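Local coordinates for protein Ton_1535 (Thermococcus onnurineus, PDB 3ZPJ) that is of unknown function but folds as an alpha-solenoid of stacked helices, a build that often serves in binding other proteins, at residues A85-F97 against L120-N132. Sequence-based numbering, arbitrary orientation.
Sequences AIMEYEEDAMDFF and LAYHLAIAGYPDN
Phe97 of helix 90-104 pushes its ring against helix 110-126 and meets the ring edge of Tyr129, which follows that helix. From CB, the tyrosine ring heads toward 85-97, with CG anti to its own carbonyl carbon (chi1 -54°) and near Met94 CE. Along one edge, Tyr129 CE2 lies 3.8 Å from Phe97 CE2, with CD2 close by; on the other side CE1 nears Glu90 OE2. Over one face lies Met94 CE, 3.8 Å from the ring centroid in a CH-pi contact, brought there by a chain bent at chi2 (-54°); the sulfur stands obliquely, a Met-aromatic pair. CZ nears Ala85 CB, and at the tip Tyr129 OH lies 3.2 Å from Glu90 CG. Leu124 CD2 sits almost centrally over one face of the Phe97 ring, 3.4 Å from its centroid, with Leu120 CD1 and Ala127 CB at the edge. An alanine in place of Phe97 is likely to open a gap between the helices, depriving Leu124 CD2 of its aromatic face and Tyr129 of one of its edge neighbours. Where helix 70-86 ends, Ala85 CB lies 3.5 Å from Ala127 CB. Gly128 closes helix 110-126 in a Schellman motif. Helices 90-104 and 110-126 run antiparallel (171° between the short segments), packed through apolar side chains as neighbouring helices are in an alpha-solenoid.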
# COMPACT_ATOMS: atom_id res chain seq x y z
N ALA A 85 12.89 -11.29 -8.73
CA ALA A 85 12.52 -9.90 -8.95
C ALA A 85 12.98 -9.01 -7.79
O ALA A 85 13.47 -7.91 -8.02
CB ALA A 85 11.03 -9.77 -9.17
N ILE A 86 12.81 -9.50 -6.57
CA ILE A 86 13.42 -8.87 -5.40
C ILE A 86 14.90 -8.57 -5.69
O ILE A 86 15.33 -7.43 -5.61
CB ILE A 86 13.35 -9.80 -4.15
CG1 ILE A 86 11.91 -10.16 -3.79
CG2 ILE A 86 14.01 -9.15 -2.96
CD1 ILE A 86 11.07 -9.01 -3.37
N MET A 87 15.66 -9.60 -6.06
CA MET A 87 17.09 -9.45 -6.34
C MET A 87 17.44 -8.84 -7.70
O MET A 87 18.58 -8.94 -8.16
CB MET A 87 17.80 -10.80 -6.20
CG MET A 87 17.52 -11.52 -4.90
SD MET A 87 18.51 -13.02 -4.84
CE MET A 87 17.98 -13.79 -6.37
N GLU A 88 16.46 -8.24 -8.36
CA GLU A 88 16.68 -7.48 -9.60
C GLU A 88 17.13 -8.30 -10.81
O GLU A 88 17.76 -7.77 -11.72
CB GLU A 88 17.64 -6.31 -9.36
CG GLU A 88 17.16 -5.36 -8.27
CD GLU A 88 18.11 -4.22 -8.01
OE1 GLU A 88 19.31 -4.34 -8.35
OE2 GLU A 88 17.64 -3.20 -7.47
N TYR A 89 16.80 -9.59 -10.80
CA TYR A 89 16.97 -10.41 -12.00
C TYR A 89 15.65 -10.38 -12.77
O TYR A 89 14.88 -11.34 -12.76
CB TYR A 89 17.35 -11.84 -11.63
CG TYR A 89 18.68 -11.93 -10.91
CD1 TYR A 89 19.87 -12.02 -11.61
CD2 TYR A 89 18.73 -11.94 -9.52
CE1 TYR A 89 21.08 -12.11 -10.96
CE2 TYR A 89 19.94 -12.03 -8.86
CZ TYR A 89 21.11 -12.12 -9.58
OH TYR A 89 22.32 -12.21 -8.92
N GLU A 90 15.42 -9.26 -13.44
CA GLU A 90 14.12 -8.98 -13.99
C GLU A 90 13.77 -9.87 -15.17
O GLU A 90 12.64 -10.35 -15.27
CB GLU A 90 14.04 -7.51 -14.39
CG GLU A 90 12.63 -6.98 -14.53
CD GLU A 90 12.60 -5.52 -14.91
OE1 GLU A 90 13.69 -4.95 -15.16
OE2 GLU A 90 11.50 -4.93 -14.97
N GLU A 91 14.72 -10.11 -16.06
CA GLU A 91 14.48 -10.96 -17.22
C GLU A 91 14.14 -12.37 -16.76
O GLU A 91 13.26 -13.03 -17.32
CB GLU A 91 15.69 -11.00 -18.14
CG GLU A 91 15.50 -11.84 -19.41
CD GLU A 91 16.71 -11.76 -20.35
OE1 GLU A 91 16.95 -10.68 -20.92
OE2 GLU A 91 17.42 -12.78 -20.50
N ASP A 92 14.83 -12.82 -15.73
CA ASP A 92 14.61 -14.16 -15.21
C ASP A 92 13.29 -14.24 -14.47
O ASP A 92 12.59 -15.24 -14.57
CB ASP A 92 15.76 -14.58 -14.32
CG ASP A 92 17.09 -14.53 -15.05
OD1 ASP A 92 17.40 -15.50 -15.79
OD2 ASP A 92 17.82 -13.53 -14.90
N ALA A 93 12.95 -13.19 -13.73
CA ALA A 93 11.68 -13.14 -13.02
C ALA A 93 10.51 -13.26 -13.99
O ALA A 93 9.56 -14.00 -13.72
CB ALA A 93 11.56 -11.86 -12.20
N MET A 94 10.58 -12.54 -15.10
CA MET A 94 9.46 -12.49 -16.03
C MET A 94 9.40 -13.80 -16.79
O MET A 94 8.32 -14.25 -17.18
CB MET A 94 9.54 -11.29 -17.00
CG MET A 94 9.09 -9.92 -16.39
SD MET A 94 7.44 -9.84 -15.63
CE MET A 94 7.24 -8.09 -15.36
N ASP A 95 10.55 -14.43 -16.96
CA ASP A 95 10.58 -15.79 -17.50
C ASP A 95 9.77 -16.71 -16.58
O ASP A 95 8.88 -17.43 -17.03
CB ASP A 95 12.02 -16.27 -17.65
CG ASP A 95 12.13 -17.73 -18.12
OD1 ASP A 95 11.10 -18.34 -18.51
OD2 ASP A 95 13.25 -18.26 -18.12
N PHE A 96 10.05 -16.67 -15.28
CA PHE A 96 9.31 -17.54 -14.37
C PHE A 96 7.85 -17.18 -14.19
O PHE A 96 7.01 -18.07 -14.06
CB PHE A 96 10.05 -17.76 -13.05
CG PHE A 96 11.10 -18.81 -13.15
CD1 PHE A 96 12.32 -18.53 -13.76
CD2 PHE A 96 10.85 -20.10 -12.72
CE1 PHE A 96 13.28 -19.51 -13.89
CE2 PHE A 96 11.82 -21.08 -12.84
CZ PHE A 96 13.03 -20.79 -13.43
N PHE A 97 7.54 -15.89 -14.21
CA PHE A 97 6.15 -15.48 -14.23
C PHE A 97 5.39 -16.05 -15.44
O PHE A 97 4.26 -16.52 -15.31
CB PHE A 97 6.03 -13.96 -14.14
CG PHE A 97 6.22 -13.42 -12.75
CD1 PHE A 97 5.43 -13.89 -11.71
CD2 PHE A 97 7.21 -12.49 -12.47
CE1 PHE A 97 5.59 -13.42 -10.41
CE2 PHE A 97 7.38 -12.02 -11.17
CZ PHE A 97 6.57 -12.48 -10.14
N LEU A 120 -0.45 -15.86 -8.05
CA LEU A 120 0.55 -15.39 -8.99
C LEU A 120 0.48 -13.87 -9.09
O LEU A 120 1.51 -13.20 -9.12
CB LEU A 120 0.28 -16.04 -10.33
CG LEU A 120 0.77 -15.56 -11.69
CD1 LEU A 120 2.19 -15.07 -11.69
CD2 LEU A 120 0.62 -16.75 -12.66
N ALA A 121 -0.73 -13.33 -9.13
CA ALA A 121 -0.90 -11.89 -9.09
C ALA A 121 -0.30 -11.32 -7.80
O ALA A 121 0.32 -10.25 -7.81
CB ALA A 121 -2.36 -11.52 -9.20
N TYR A 122 -0.49 -12.02 -6.70
CA TYR A 122 0.03 -11.54 -5.43
C TYR A 122 1.55 -11.51 -5.50
O TYR A 122 2.17 -10.54 -5.03
CB TYR A 122 -0.44 -12.40 -4.26
CG TYR A 122 0.33 -12.14 -2.98
CD1 TYR A 122 0.05 -11.04 -2.19
CD2 TYR A 122 1.36 -13.00 -2.58
CE1 TYR A 122 0.75 -10.80 -1.03
CE2 TYR A 122 2.07 -12.75 -1.43
CZ TYR A 122 1.75 -11.65 -0.65
OH TYR A 122 2.44 -11.40 0.51
N HIS A 123 2.15 -12.54 -6.11
CA HIS A 123 3.60 -12.57 -6.27
C HIS A 123 4.13 -11.48 -7.20
O HIS A 123 5.18 -10.88 -6.94
CB HIS A 123 4.12 -13.96 -6.61
CG HIS A 123 4.04 -14.90 -5.46
ND1 HIS A 123 4.99 -14.93 -4.46
CD2 HIS A 123 3.10 -15.80 -5.10
CE1 HIS A 123 4.64 -15.82 -3.55
NE2 HIS A 123 3.49 -16.36 -3.91
N LEU A 124 3.37 -11.18 -8.25
CA LEU A 124 3.72 -10.08 -9.13
C LEU A 124 3.77 -8.76 -8.35
O LEU A 124 4.61 -7.90 -8.62
CB LEU A 124 2.72 -9.98 -10.27
CG LEU A 124 2.94 -10.94 -11.44
CD1 LEU A 124 1.70 -10.95 -12.31
CD2 LEU A 124 4.19 -10.51 -12.25
N ALA A 125 2.87 -8.60 -7.39
CA ALA A 125 2.85 -7.37 -6.58
C ALA A 125 4.02 -7.32 -5.62
O ALA A 125 4.68 -6.30 -5.52
CB ALA A 125 1.55 -7.23 -5.81
N ILE A 126 4.28 -8.43 -4.93
CA ILE A 126 5.47 -8.56 -4.08
C ILE A 126 6.73 -8.25 -4.87
O ILE A 126 7.67 -7.64 -4.36
CB ILE A 126 5.60 -10.00 -3.50
CG1 ILE A 126 4.46 -10.33 -2.54
CG2 ILE A 126 6.91 -10.18 -2.80
CD1 ILE A 126 4.00 -9.18 -1.73
N ALA A 127 6.74 -8.65 -6.14
CA ALA A 127 7.89 -8.46 -7.03
C ALA A 127 8.13 -7.00 -7.41
O ALA A 127 9.14 -6.66 -8.01
CB ALA A 127 7.68 -9.28 -8.29
N GLY A 128 7.17 -6.14 -7.08
CA GLY A 128 7.26 -4.75 -7.49
C GLY A 128 6.71 -4.49 -8.88
O GLY A 128 7.16 -3.57 -9.56
N TYR A 129 5.73 -5.28 -9.31
CA TYR A 129 5.13 -5.12 -10.63
C TYR A 129 3.63 -4.90 -10.47
O TYR A 129 2.83 -5.75 -10.85
CB TYR A 129 5.36 -6.35 -11.49
CG TYR A 129 6.81 -6.77 -11.62
CD1 TYR A 129 7.82 -5.84 -11.64
CD2 TYR A 129 7.15 -8.12 -11.74
CE1 TYR A 129 9.14 -6.21 -11.78
CE2 TYR A 129 8.47 -8.50 -11.88
CZ TYR A 129 9.46 -7.54 -11.90
OH TYR A 129 10.78 -7.91 -12.04
N PRO A 130 3.24 -3.76 -9.91
CA PRO A 130 1.84 -3.57 -9.54
C PRO A 130 0.88 -3.59 -10.73
O PRO A 130 -0.20 -4.17 -10.63
CB PRO A 130 1.84 -2.21 -8.86
CG PRO A 130 3.04 -1.52 -9.41
CD PRO A 130 4.06 -2.58 -9.57
N ASP A 131 1.27 -2.99 -11.85
CA ASP A 131 0.39 -2.97 -13.00
C ASP A 131 0.14 -4.38 -13.55
O ASP A 131 -1.00 -4.71 -13.86
CB ASP A 131 0.92 -2.03 -14.08
CG ASP A 131 1.00 -0.59 -13.60
OD1 ASP A 131 -0.05 0.08 -13.57
OD2 ASP A 131 2.11 -0.13 -13.25
N ASN A 132 1.18 -5.21 -13.65
CA ASN A 132 1.00 -6.60 -14.09
C ASN A 132 0.12 -7.36 -13.11
O ASN A 132 -0.74 -8.16 -13.51
CB ASN A 132 2.33 -7.34 -14.22
CG ASN A 132 3.18 -6.82 -15.35
OD1 ASN A 132 3.54 -5.64 -15.37
ND2 ASN A 132 3.52 -7.69 -16.29